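Local coordinates for protein molybdopterin biosynthesis enzyme, MoaB (Thermus thermophilus, PDB 3MCH) that probably binds molybdopterin and acts in molybdenum cofactor biosynthesis, as a trimeric member of the MogA/MoaB family, at residues D45-K51 and R77-A83; L87-V92 and V116-G121; I26-L30 and L139-L143; G5-D11 and A39-D45. All coordinates share one frame. Residue numbers count along the deposited sequence, not the author numbering.

Contact 1 of 4, residues D45-K51 and R77-A83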
loop_
_atom_site.group_PDB
_atom_site.type_symbol
_atom_site.label_atom_id
_atom_site.label_comp_id
_atom_site.label_asym_id
_atom_site.label_seq_id
_atom_site.Cartn_x
_atom_site.Cartn_y
_atom_site.Cartn_z
ATOM N N ASP B 45 12.310 -9.599 -20.652
ATOM C CA ASP B 45 11.035 -9.450 -19.958
ATOM C C ASP B 45 10.488 -10.864 -19.856
ATOM O O ASP B 45 9.436 -11.171 -20.413
ATOM C CB ASP B 45 10.057 -8.616 -20.788
ATOM C CG ASP B 45 10.254 -7.131 -20.601
ATOM O OD1 ASP B 45 10.125 -6.659 -19.454
ATOM O OD2 ASP B 45 10.534 -6.435 -21.598
ATOM N N GLU B 46 11.215 -11.729 -19.161
ATOM C CA GLU B 46 10.786 -13.108 -18.994
ATOM C C GLU B 46 10.908 -13.406 -17.513
ATOM O O GLU B 46 12.011 -13.555 -16.992
ATOM C CB GLU B 46 11.600 -14.127 -19.791
ATOM C CG GLU B 46 11.332 -14.112 -21.286
ATOM C CD GLU B 46 9.907 -14.505 -21.628
ATOM O OE1 GLU B 46 9.445 -15.557 -21.133
ATOM O OE2 GLU B 46 9.251 -13.768 -22.396
ATOM N N PRO B 47 9.769 -13.501 -16.812
ATOM C CA PRO B 47 9.766 -13.787 -15.377
ATOM C C PRO B 47 10.783 -14.848 -14.948
ATOM O O PRO B 47 11.526 -14.644 -13.988
ATOM C CB PRO B 47 8.325 -14.211 -15.123
ATOM C CG PRO B 47 7.568 -13.324 -16.060
ATOM C CD PRO B 47 8.392 -13.403 -17.333
ATOM N N PRO B 48 10.835 -15.994 -15.655
ATOM C CA PRO B 48 11.785 -17.053 -15.300
ATOM C C PRO B 48 13.228 -16.559 -15.230
ATOM O O PRO B 48 13.974 -16.898 -14.311
ATOM C CB PRO B 48 11.590 -18.079 -16.419
ATOM C CG PRO B 48 10.157 -17.918 -16.766
ATOM C CD PRO B 48 9.982 -16.418 -16.780
ATOM N N MET B 49 13.613 -15.756 -16.213
ATOM C CA MET B 49 14.966 -15.229 -16.274
ATOM C C MET B 49 15.211 -14.133 -15.250
ATOM O O MET B 49 16.301 -14.033 -14.693
ATOM C CB MET B 49 15.251 -14.715 -17.678
ATOM C CG MET B 49 15.152 -15.809 -18.722
ATOM S SD MET B 49 15.567 -15.212 -20.350
ATOM C CE MET B 49 17.359 -15.268 -20.262
ATOM N N ILE B 50 14.199 -13.310 -15.007
ATOM C CA ILE B 50 14.335 -12.247 -14.017
ATOM C C ILE B 50 14.586 -12.916 -12.672
ATOM O O ILE B 50 15.497 -12.537 -11.934
ATOM C CB ILE B 50 13.050 -11.388 -13.928
ATOM C CG1 ILE B 50 12.861 -10.593 -15.220
ATOM C CG2 ILE B 50 13.132 -10.441 -12.730
ATOM C CD1 ILE B 50 11.469 -9.992 -15.409
ATOM N N LYS B 51 13.778 -13.927 -12.370
ATOM C CA LYS B 51 13.896 -14.653 -11.116
ATOM C C LYS B 51 15.242 -15.358 -10.942
ATOM O O LYS B 51 15.779 -15.396 -9.839
ATOM C CB LYS B 51 12.740 -15.653 -10.991
ATOM C CG LYS B 51 11.371 -14.979 -11.058
ATOM C CD LYS B 51 10.207 -15.957 -10.918
ATOM C CE LYS B 51 10.115 -16.528 -9.514
ATOM N NZ LYS B 51 8.867 -17.330 -9.325
ATOM N N ARG B 77 2.961 -6.921 -20.736
ATOM C CA ARG B 77 4.286 -7.528 -20.777
ATOM C C ARG B 77 5.115 -7.189 -19.538
ATOM O O ARG B 77 6.048 -7.915 -19.189
ATOM C CB ARG B 77 5.032 -7.093 -22.041
ATOM C CG ARG B 77 6.300 -7.894 -22.308
ATOM C CD ARG B 77 6.275 -8.536 -23.689
ATOM N NE ARG B 77 7.428 -9.407 -23.910
ATOM C CZ ARG B 77 7.659 -10.530 -23.236
ATOM N NH1 ARG B 77 6.814 -10.927 -22.293
ATOM N NH2 ARG B 77 8.736 -11.258 -23.501
ATOM N N ASP B 78 4.771 -6.088 -18.873
ATOM C CA ASP B 78 5.481 -5.670 -17.664
ATOM C C ASP B 78 5.113 -6.588 -16.506
ATOM O O ASP B 78 4.067 -6.414 -15.879
ATOM C CB ASP B 78 5.113 -4.232 -17.295
ATOM C CG ASP B 78 5.407 -3.248 -18.407
ATOM O OD1 ASP B 78 6.520 -3.295 -18.967
ATOM O OD2 ASP B 78 4.526 -2.421 -18.716
ATOM N N ARG B 79 5.973 -7.557 -16.216
ATOM C CA ARG B 79 5.706 -8.496 -15.134
ATOM C C ARG B 79 6.816 -8.550 -14.091
ATOM O O ARG B 79 6.919 -9.512 -13.327
ATOM C CB ARG B 79 5.458 -9.894 -15.711
ATOM C CG ARG B 79 4.164 -9.989 -16.509
ATOM C CD ARG B 79 3.975 -11.362 -17.144
ATOM N NE ARG B 79 4.891 -11.584 -18.258
ATOM C CZ ARG B 79 4.873 -12.656 -19.044
ATOM N NH1 ARG B 79 3.983 -13.620 -18.842
ATOM N NH2 ARG B 79 5.742 -12.763 -20.040
ATOM N N THR B 80 7.639 -7.509 -14.048
ATOM C CA THR B 80 8.732 -7.461 -13.082
ATOM C C THR B 80 8.222 -7.536 -11.644
ATOM O O THR B 80 8.826 -8.201 -10.805
ATOM C CB THR B 80 9.577 -6.182 -13.264
ATOM O OG1 THR B 80 10.149 -6.181 -14.579
ATOM C CG2 THR B 80 10.710 -6.130 -12.236
ATOM N N PRO B 81 7.102 -6.854 -11.336
ATOM C CA PRO B 81 6.583 -6.908 -9.964
ATOM C C PRO B 81 6.147 -8.315 -9.575
ATOM O O PRO B 81 6.462 -8.791 -8.487
ATOM C CB PRO B 81 5.409 -5.929 -9.994
ATOM C CG PRO B 81 5.828 -4.938 -11.027
ATOM C CD PRO B 81 6.370 -5.844 -12.120
ATOM N N GLU B 82 5.418 -8.978 -10.470
ATOM C CA GLU B 82 4.955 -10.337 -10.203
ATOM C C GLU B 82 6.127 -11.287 -10.017
ATOM O O GLU B 82 6.135 -12.102 -9.098
ATOM C CB GLU B 82 4.072 -10.850 -11.348
ATOM C CG GLU B 82 2.716 -10.178 -11.450
ATOM C CD GLU B 82 2.705 -9.010 -12.416
ATOM O OE1 GLU B 82 3.561 -8.111 -12.284
ATOM O OE2 GLU B 82 1.833 -8.994 -13.311
ATOM N N ALA B 83 7.117 -11.184 -10.894
ATOM C CA ALA B 83 8.286 -12.051 -10.812
ATOM C C ALA B 83 9.026 -11.837 -9.498
ATOM O O ALA B 83 9.497 -12.786 -8.871
ATOM C CB ALA B 83 9.218 -11.787 -11.988
HETATM O O HOH W 1 8.909 -7.435 -17.161
HETATM O O HOH W 2 6.938 -10.439 -19.354
#

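Contact 2 of 4, residues L87-V92 and V116-G121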
loop_
_atom_site.group_PDB
_atom_site.type_symbol
_atom_site.label_atom_id
_atom_site.label_comp_id
_atom_site.label_asym_id
_atom_site.label_seq_id
_atom_site.Cartn_x
_atom_site.Cartn_y
_atom_site.Cartn_z
ATOM N N LEU B 87 9.537 -14.103 -5.232
ATOM C CA LEU B 87 10.834 -14.428 -4.638
ATOM C C LEU B 87 11.062 -13.792 -3.266
ATOM O O LEU B 87 12.041 -14.103 -2.590
ATOM C CB LEU B 87 11.964 -13.987 -5.575
ATOM C CG LEU B 87 12.094 -14.664 -6.942
ATOM C CD1 LEU B 87 13.175 -13.966 -7.754
ATOM C CD2 LEU B 87 12.423 -16.140 -6.761
ATOM N N LEU B 88 10.162 -12.906 -2.854
ATOM C CA LEU B 88 10.298 -12.216 -1.573
ATOM C C LEU B 88 9.799 -12.994 -0.368
ATOM O O LEU B 88 8.799 -13.704 -0.454
ATOM C CB LEU B 88 9.549 -10.886 -1.623
ATOM C CG LEU B 88 9.933 -9.941 -2.757
ATOM C CD1 LEU B 88 9.044 -8.701 -2.700
ATOM C CD2 LEU B 88 11.403 -9.574 -2.646
ATOM N N ASP B 89 10.495 -12.848 0.758
ATOM C CA ASP B 89 10.085 -13.512 1.992
ATOM C C ASP B 89 9.051 -12.612 2.657
ATOM O O ASP B 89 8.155 -13.083 3.360
ATOM C CB ASP B 89 11.269 -13.709 2.943
ATOM C CG ASP B 89 12.329 -14.633 2.380
ATOM O OD1 ASP B 89 11.976 -15.580 1.644
ATOM O OD2 ASP B 89 13.518 -14.424 2.697
ATOM N N ARG B 90 9.193 -11.309 2.431
ATOM C CA ARG B 90 8.276 -10.314 2.982
ATOM C C ARG B 90 8.419 -9.018 2.196
ATOM O O ARG B 90 9.455 -8.768 1.584
ATOM C CB ARG B 90 8.564 -10.070 4.469
ATOM C CG ARG B 90 9.959 -9.556 4.789
ATOM C CD ARG B 90 10.158 -9.449 6.298
ATOM N NE ARG B 90 11.495 -8.981 6.666
ATOM C CZ ARG B 90 12.613 -9.687 6.513
ATOM N NH1 ARG B 90 12.566 -10.910 5.992
ATOM N NH2 ARG B 90 13.781 -9.173 6.886
ATOM N N GLU B 91 7.375 -8.200 2.204
ATOM C CA GLU B 91 7.412 -6.944 1.469
ATOM C C GLU B 91 7.572 -5.719 2.358
ATOM O O GLU B 91 7.348 -5.777 3.567
ATOM C CB GLU B 91 6.152 -6.803 0.616
ATOM C CG GLU B 91 6.135 -7.745 -0.572
ATOM C CD GLU B 91 4.904 -7.585 -1.431
ATOM O OE1 GLU B 91 4.524 -6.430 -1.728
ATOM O OE2 GLU B 91 4.324 -8.619 -1.825
ATOM N N VAL B 92 7.984 -4.614 1.744
ATOM C CA VAL B 92 8.155 -3.349 2.457
ATOM C C VAL B 92 7.340 -2.334 1.660
ATOM O O VAL B 92 7.886 -1.517 0.917
ATOM C CB VAL B 92 9.641 -2.912 2.502
ATOM C CG1 VAL B 92 9.788 -1.656 3.360
ATOM C CG2 VAL B 92 10.501 -4.035 3.070
ATOM N N VAL B 116 7.301 -3.363 -6.691
ATOM C CA VAL B 116 7.217 -3.726 -5.282
ATOM C C VAL B 116 8.586 -3.555 -4.628
ATOM O O VAL B 116 9.581 -3.239 -5.294
ATOM C CB VAL B 116 6.751 -5.197 -5.082
ATOM C CG1 VAL B 116 5.383 -5.403 -5.722
ATOM C CG2 VAL B 116 7.764 -6.165 -5.676
ATOM N N ALA B 117 8.619 -3.738 -3.314
ATOM C CA ALA B 117 9.849 -3.654 -2.542
ATOM C C ALA B 117 9.751 -4.739 -1.486
ATOM O O ALA B 117 8.682 -4.961 -0.915
ATOM C CB ALA B 117 9.976 -2.283 -1.881
ATOM N N GLY B 118 10.853 -5.426 -1.231
ATOM C CA GLY B 118 10.818 -6.468 -0.230
ATOM C C GLY B 118 12.176 -7.036 0.095
ATOM O O GLY B 118 13.203 -6.572 -0.403
ATOM N N VAL B 119 12.173 -8.061 0.935
ATOM C CA VAL B 119 13.405 -8.704 1.350
ATOM C C VAL B 119 13.393 -10.192 1.033
ATOM O O VAL B 119 12.366 -10.855 1.159
ATOM C CB VAL B 119 13.619 -8.542 2.877
ATOM C CG1 VAL B 119 14.847 -9.328 3.340
ATOM C CG2 VAL B 119 13.763 -7.058 3.220
ATOM N N ARG B 120 14.537 -10.692 0.583
ATOM C CA ARG B 120 14.722 -12.115 0.324
ATOM C C ARG B 120 16.037 -12.404 1.038
ATOM O O ARG B 120 17.076 -11.825 0.699
ATOM C CB ARG B 120 14.855 -12.435 -1.168
ATOM C CG ARG B 120 14.981 -13.942 -1.418
ATOM C CD ARG B 120 15.322 -14.292 -2.860
ATOM N NE ARG B 120 15.686 -15.703 -2.988
ATOM C CZ ARG B 120 14.824 -16.717 -2.959
ATOM N NH1 ARG B 120 13.524 -16.492 -2.817
ATOM N NH2 ARG B 120 15.267 -17.966 -3.064
ATOM N N GLY B 121 15.995 -13.275 2.041
ATOM C CA GLY B 121 17.202 -13.578 2.791
ATOM C C GLY B 121 17.690 -12.312 3.474
ATOM O O GLY B 121 17.005 -11.764 4.333
HETATM O O HOH W 3 14.580 -12.556 5.203
HETATM O O HOH W 4 16.946 -10.020 6.464
HETATM O O HOH W 5 5.898 -3.798 -1.931
#

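Contact 3 of 4, residues I26-L30 and L139-L143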
loop_
_atom_site.group_PDB
_atom_site.type_symbol
_atom_site.label_atom_id
_atom_site.label_comp_id
_atom_site.label_asym_id
_atom_site.label_seq_id
_atom_site.Cartn_x
_atom_site.Cartn_y
_atom_site.Cartn_z
ATOM N N ILE B 26 20.793 5.589 -12.291
ATOM C CA ILE B 26 20.780 4.963 -10.978
ATOM C C ILE B 26 22.133 5.130 -10.284
ATOM O O ILE B 26 22.197 5.517 -9.120
ATOM C CB ILE B 26 20.404 3.470 -11.086
ATOM C CG1 ILE B 26 18.946 3.359 -11.554
ATOM C CG2 ILE B 26 20.619 2.776 -9.743
ATOM C CD1 ILE B 26 17.878 4.110 -10.724
ATOM N N ARG B 27 23.218 4.853 -10.999
ATOM C CA ARG B 27 24.544 5.012 -10.410
ATOM C C ARG B 27 24.761 6.435 -9.879
ATOM O O ARG B 27 25.365 6.631 -8.820
ATOM C CB ARG B 27 25.627 4.701 -11.444
ATOM C CG ARG B 27 25.934 3.227 -11.637
ATOM C CD ARG B 27 27.057 3.074 -12.655
ATOM N NE ARG B 27 27.457 1.686 -12.879
ATOM C CZ ARG B 27 28.373 1.034 -12.168
ATOM N NH1 ARG B 27 29.004 1.633 -11.167
ATOM N NH2 ARG B 27 28.672 -0.221 -12.476
ATOM N N GLU B 28 24.274 7.425 -10.620
ATOM C CA GLU B 28 24.429 8.823 -10.228
ATOM C C GLU B 28 23.750 9.133 -8.898
ATOM O O GLU B 28 24.299 9.848 -8.062
ATOM C CB GLU B 28 23.862 9.740 -11.313
ATOM C CG GLU B 28 24.422 9.467 -12.699
ATOM C CD GLU B 28 23.908 10.440 -13.745
ATOM O OE1 GLU B 28 22.678 10.665 -13.806
ATOM O OE2 GLU B 28 24.736 10.969 -14.516
ATOM N N VAL B 29 22.549 8.603 -8.707
ATOM C CA VAL B 29 21.823 8.841 -7.468
ATOM C C VAL B 29 22.589 8.282 -6.274
ATOM O O VAL B 29 22.657 8.910 -5.216
ATOM C CB VAL B 29 20.424 8.186 -7.501
ATOM C CG1 VAL B 29 19.729 8.372 -6.154
ATOM C CG2 VAL B 29 19.590 8.798 -8.616
ATOM N N LEU B 30 23.172 7.104 -6.458
ATOM C CA LEU B 30 23.911 6.426 -5.398
ATOM C C LEU B 30 25.279 7.032 -5.104
ATOM O O LEU B 30 25.776 6.938 -3.978
ATOM C CB LEU B 30 24.078 4.950 -5.760
ATOM C CG LEU B 30 22.781 4.175 -6.005
ATOM C CD1 LEU B 30 23.112 2.779 -6.519
ATOM C CD2 LEU B 30 21.981 4.104 -4.708
ATOM N N LEU B 139 14.190 6.538 -7.018
ATOM C CA LEU B 139 15.319 6.188 -6.167
ATOM C C LEU B 139 15.683 7.337 -5.227
ATOM O O LEU B 139 16.048 7.111 -4.075
ATOM C CB LEU B 139 16.529 5.774 -7.021
ATOM C CG LEU B 139 17.765 5.267 -6.267
ATOM C CD1 LEU B 139 17.413 4.067 -5.392
ATOM C CD2 LEU B 139 18.844 4.884 -7.276
ATOM N N GLU B 140 15.578 8.571 -5.707
ATOM C CA GLU B 140 15.885 9.718 -4.861
ATOM C C GLU B 140 14.881 9.814 -3.723
ATOM O O GLU B 140 15.203 10.298 -2.643
ATOM C CB GLU B 140 15.867 11.013 -5.678
ATOM C CG GLU B 140 16.958 11.078 -6.730
ATOM C CD GLU B 140 16.961 12.386 -7.492
ATOM O OE1 GLU B 140 15.873 12.823 -7.919
ATOM O OE2 GLU B 140 18.051 12.972 -7.670
ATOM N N ALA B 141 13.660 9.343 -3.966
ATOM C CA ALA B 141 12.619 9.381 -2.945
ATOM C C ALA B 141 12.925 8.428 -1.787
ATOM O O ALA B 141 12.590 8.711 -0.634
ATOM C CB ALA B 141 11.261 9.036 -3.567
ATOM N N VAL B 142 13.559 7.298 -2.091
ATOM C CA VAL B 142 13.890 6.329 -1.052
ATOM C C VAL B 142 15.286 6.529 -0.455
ATOM O O VAL B 142 15.548 6.104 0.665
ATOM C CB VAL B 142 13.800 4.867 -1.587
ATOM C CG1 VAL B 142 12.391 4.579 -2.099
ATOM C CG2 VAL B 142 14.816 4.650 -2.687
ATOM N N LEU B 143 16.169 7.191 -1.196
ATOM C CA LEU B 143 17.546 7.404 -0.758
ATOM C C LEU B 143 17.759 7.819 0.699
ATOM O O LEU B 143 18.637 7.285 1.375
ATOM C CB LEU B 143 18.237 8.421 -1.680
ATOM C CG LEU B 143 19.737 8.643 -1.446
ATOM C CD1 LEU B 143 20.482 7.329 -1.633
ATOM C CD2 LEU B 143 20.261 9.698 -2.417
#

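Contact 4 of 4, residues G5-D11 and A39-D45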
loop_
_atom_site.group_PDB
_atom_site.type_symbol
_atom_site.label_atom_id
_atom_site.label_comp_id
_atom_site.label_asym_id
_atom_site.label_seq_id
_atom_site.Cartn_x
_atom_site.Cartn_y
_atom_site.Cartn_z
ATOM N N GLY B 5 23.331 -4.289 -6.750
ATOM C CA GLY B 5 23.248 -4.886 -8.067
ATOM C C GLY B 5 22.168 -4.124 -8.821
ATOM O O GLY B 5 21.108 -3.839 -8.263
ATOM N N ILE B 6 22.435 -3.767 -10.072
ATOM C CA ILE B 6 21.456 -3.046 -10.881
ATOM C C ILE B 6 21.017 -3.984 -12.001
ATOM O O ILE B 6 21.836 -4.427 -12.801
ATOM C CB ILE B 6 22.068 -1.746 -11.479
ATOM C CG1 ILE B 6 22.495 -0.808 -10.345
ATOM C CG2 ILE B 6 21.050 -1.043 -12.379
ATOM C CD1 ILE B 6 21.406 -0.368 -9.328
ATOM N N LEU B 7 19.725 -4.298 -12.038
ATOM C CA LEU B 7 19.185 -5.194 -13.053
ATOM C C LEU B 7 18.224 -4.472 -13.984
ATOM O O LEU B 7 17.144 -4.059 -13.568
ATOM C CB LEU B 7 18.458 -6.364 -12.388
ATOM C CG LEU B 7 17.853 -7.405 -13.336
ATOM C CD1 LEU B 7 18.960 -8.044 -14.163
ATOM C CD2 LEU B 7 17.111 -8.460 -12.532
ATOM N N THR B 8 18.616 -4.324 -15.245
ATOM C CA THR B 8 17.772 -3.655 -16.225
ATOM C C THR B 8 16.913 -4.685 -16.953
ATOM O O THR B 8 17.417 -5.518 -17.710
ATOM C CB THR B 8 18.620 -2.856 -17.234
ATOM O OG1 THR B 8 19.294 -1.796 -16.541
ATOM C CG2 THR B 8 17.739 -2.249 -18.324
ATOM N N VAL B 9 15.609 -4.618 -16.701
ATOM C CA VAL B 9 14.644 -5.537 -17.286
ATOM C C VAL B 9 13.919 -5.044 -18.534
ATOM O O VAL B 9 13.120 -4.108 -18.466
ATOM C CB VAL B 9 13.513 -5.860 -16.274
ATOM C CG1 VAL B 9 12.555 -6.887 -16.868
ATOM C CG2 VAL B 9 14.109 -6.375 -14.972
ATOM N N SER B 10 14.210 -5.682 -19.668
ATOM C CA SER B 10 13.587 -5.348 -20.949
ATOM C C SER B 10 14.082 -6.329 -22.005
ATOM O O SER B 10 15.180 -6.869 -21.892
ATOM C CB SER B 10 13.856 -3.878 -21.267
ATOM O OG SER B 10 13.450 -3.589 -22.600
ATOM N N ASP B 11 13.272 -6.548 -23.038
ATOM C CA ASP B 11 13.653 -7.446 -24.120
ATOM C C ASP B 11 14.442 -6.546 -25.071
ATOM O O ASP B 11 15.298 -7.016 -25.820
ATOM C CB ASP B 11 12.438 -8.040 -24.844
ATOM C CG ASP B 11 11.604 -8.938 -23.956
ATOM O OD1 ASP B 11 12.182 -9.772 -23.228
ATOM O OD2 ASP B 11 10.363 -8.820 -23.998
ATOM N N ALA B 39 27.420 -5.243 -9.229
ATOM C CA ALA B 39 26.878 -6.040 -10.319
ATOM C C ALA B 39 25.925 -5.250 -11.186
ATOM O O ALA B 39 25.236 -4.350 -10.709
ATOM C CB ALA B 39 26.163 -7.267 -9.759
ATOM N N TYR B 40 25.904 -5.596 -12.469
ATOM C CA TYR B 40 25.021 -4.974 -13.440
ATOM C C TYR B 40 24.745 -5.973 -14.556
ATOM O O TYR B 40 25.674 -6.504 -15.174
ATOM C CB TYR B 40 25.644 -3.707 -14.034
ATOM C CG TYR B 40 24.974 -3.271 -15.323
ATOM C CD1 TYR B 40 23.613 -2.963 -15.356
ATOM C CD2 TYR B 40 25.693 -3.207 -16.519
ATOM C CE1 TYR B 40 22.981 -2.607 -16.552
ATOM C CE2 TYR B 40 25.071 -2.851 -17.715
ATOM C CZ TYR B 40 23.717 -2.556 -17.723
ATOM O OH TYR B 40 23.096 -2.224 -18.907
ATOM N N GLU B 41 23.467 -6.234 -14.805
ATOM C CA GLU B 41 23.068 -7.163 -15.854
ATOM C C GLU B 41 21.793 -6.701 -16.548
ATOM O O GLU B 41 21.001 -5.932 -15.991
ATOM C CB GLU B 41 22.839 -8.571 -15.274
ATOM C CG GLU B 41 24.105 -9.402 -15.032
ATOM C CD GLU B 41 23.799 -10.794 -14.471
ATOM O OE1 GLU B 41 22.921 -11.484 -15.032
ATOM O OE2 GLU B 41 24.438 -11.204 -13.475
ATOM N N LEU B 42 21.621 -7.160 -17.783
ATOM C CA LEU B 42 20.430 -6.874 -18.574
ATOM C C LEU B 42 19.704 -8.209 -18.580
ATOM O O LEU B 42 20.345 -9.259 -18.647
ATOM C CB LEU B 42 20.795 -6.517 -20.015
ATOM C CG LEU B 42 21.541 -5.214 -20.299
ATOM C CD1 LEU B 42 22.138 -5.267 -21.698
ATOM C CD2 LEU B 42 20.592 -4.043 -20.165
ATOM N N VAL B 43 18.381 -8.179 -18.502
ATOM C CA VAL B 43 17.616 -9.416 -18.516
ATOM C C VAL B 43 16.343 -9.190 -19.323
ATOM O O VAL B 43 15.775 -8.098 -19.306
ATOM C CB VAL B 43 17.265 -9.870 -17.075
ATOM C CG1 VAL B 43 16.216 -8.944 -16.470
ATOM C CG2 VAL B 43 16.775 -11.306 -17.086
ATOM N N PRO B 44 15.894 -10.216 -20.068
ATOM C CA PRO B 44 14.678 -10.095 -20.878
ATOM C C PRO B 44 13.425 -9.945 -20.014
ATOM O O PRO B 44 13.475 -10.137 -18.799
ATOM C CB PRO B 44 14.661 -11.404 -21.672
ATOM C CG PRO B 44 16.106 -11.806 -21.729
ATOM C CD PRO B 44 16.577 -11.491 -20.340
ATOM N N ASP B 45 12.310 -9.599 -20.652
ATOM C CA ASP B 45 11.035 -9.450 -19.958
ATOM C C ASP B 45 10.488 -10.864 -19.856
ATOM O O ASP B 45 9.436 -11.171 -20.413
ATOM C CB ASP B 45 10.057 -8.616 -20.788
ATOM C CG ASP B 45 10.254 -7.131 -20.601
ATOM O OD1 ASP B 45 10.125 -6.659 -19.454
ATOM O OD2 ASP B 45 10.534 -6.435 -21.598
#

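Contact 1 of 4, residues D45-K51 and R77-A83
This is a helix-start to helix-start contact in the MogA/MoaB alpha/beta fold. It sits at the C-terminal edge of the parallel strands, where helices 47-60 and 80-85 begin. The apolar part is small. Ala83 points at the first turn of helix 47-60, and its CB lies 4.1 Å from Pro47 CB and 4.2 Å from Ile50 CG2. Lys51 lays its CG 3.6 Å from Ala83 O, while its NZ pairs with Glu86. The loops before the helices meet through charge. Arg77 NH2 makes a salt bridge to Glu46 OE2 at 2.8 Å, and also pairs with Asp11. Asp45 O lies over one face of the same guanidinium. Two waters fill the gap between the segments. Water 2 joins Asp45 O, Arg77 O and Arg79 NE. Thr80 OG1 is hydrogen-bonded to Gly70 O as well as to water 1. Water 1 donates to Asp45 OD1 at 2.7 Å and to Thr80 OG1 at 3.1 Å, and accepts from Arg79 N at 3.1 Å.

Contact 2 of 4, residues L87-V92 and V116-G121
Segments 87-92 and 116-121 pair as short antiparallel strands, and their side chains take different routes to the contact. Val119 O accepts from Asp89 N at 2.8 Å and, weakly, from Arg90 N at 3.4 Å. Val119 N returns a bond to Arg90 O at 2.9 Å, and Val92 N binds Ala117 O at 2.8 Å. Arg90 has chi1 in p and then two t angles. Its extended chain brings NH2 to 3.7 Å from Val119 CG1, which lies over one face of the guanidinium. The same NH2 bonds weakly to Leu74 O of the second subunit. Arg120 is t at its first three chi angles, so NH1 reaches Leu87 O at 2.8 Å. Its NH2 continues to Asp59 of helix 47-60. Asp89, with chi1 in m, turns OD2 onto Gly121 N at 2.8 Å. Leu88 is m,t and sets CD1 3.8 Å from Gly118 CA. A CB on Gly118 would clash with that methyl and with Arg90 O, so glycine permits the close pairing. Glu91 takes m,t; its OE1 is bridged by water 5 to Ala117 N, and OE2 pairs with Arg85. Two residues, Asp89 and Arg90, thus face the single Val119: a classic beta bulge, at one edge of this chain's mixed sheet, where strand 90-91 is outermost.

Contact 3 of 4, residues I26-L30 and L139-L143
Leu139 and Val29 dominate this contact between helices 21-30 and 132-142, with 88 and 84 Å² covered; Leu143 follows with 40 Å². Leu139 points toward helix 21-30. Its t,p rotamer extends CD2 into a group of three side chains. CD2 lies 3.7 Å from Ile26 CD1, 3.7 Å from Val29 CB and 4.1 Å from Leu30 CD2. One methyl group therefore meets residues from both ends of segment 26-30. Val29 points back toward segment 139-143, and fills the space between Leu139, Glu140 and Leu143. Its CG1 is 3.9 Å from Glu140 CG and 4.0 Å from Leu143 CD2. Leu143 has the same t,p rotamer as Leu139, one helical turn earlier, and Leu143 N bonds to Leu139 O at 2.9 Å. This puts both leucines on the side that faces Val29. Leu143 CD2 also comes 3.8 Å from Val29 O. Both helices pack on the sheet: Ile26 and Leu139 both touch Leu67 and Leu128, while Leu30 and Leu143 both touch Phe35. Ala141 does not take part, but its O accepts a hydrogen bond from Thr107 of the second subunit. No hydrogen bond or salt bridge crosses between the segments. The helices are held together here by branched aliphatic side chains, so the fit depends on shape and on burial of apolar surface.

Contact 4 of 4, residues G5-D11 and A39-D45
Strands 2-9 and 35-43 run parallel in the sheet, as the two strands of a beta-alpha-beta unit through helix 21-30. Five backbone hydrogen bonds join the segments. Ile6 N binds Ala39 O at 2.9 Å, and Ile6 O takes Glu41 N at 3.2 Å. Thr8 N binds Glu41 O at 3.0 Å, and Thr8 O takes Val43 N at 2.9 Å. Ser10 N then binds Val43 O at 2.9 Å. The alternate residues Gly5, Leu7 and Val9 bond to strand 65-69 instead. Beyond the strands Asp11 OD1 accepts from Asp45 N at 2.6 Å, and Asp11 N donates weakly to Asp45 OD2 at 3.1 Å. Polar side chains are satisfied on both sheet faces: on one, Thr8 OG1 and Tyr40 OH share Asp20 OD2, and Thr8 OG1 also bonds to Asn69 ND2; on the other, Glu41 OE2 bonds to Trp57 NE1. Asp11 OD2 and Asp45 OD2 are only 3.4 Å apart. The salt bridge from Arg77 to Asp11 can offset part of this like-charge repulsion.

In the fold
The contacts form a chain of touches: contact 2 on contact 1, contact 1 on contact 4, and contact 4 on contact 3. Contact 4 shares Asp45 with contact 1, and their centres lie about 11 Å apart. Arg77 NH2 reaches Asp11 OD2 at 3.0 Å, and Val9 CG1 packs 3.6 Å from Ile50 CD1. Contact 1 in turn touches contact 2 where Lys51 CA meets Leu87 CD1 at 3.5 Å. Contact 3 meets contact 4 through Ile26 CG2 and Ile6 CD1, 3.3 Å apart. It lies across the chain's centre from contact 1, with centres about 23 Å apart. Contacts 2 and 4 belong to one sheet but do not touch; their nearest atoms are about 8 Å apart. All four fall in the probable molybdopterin-binding domain.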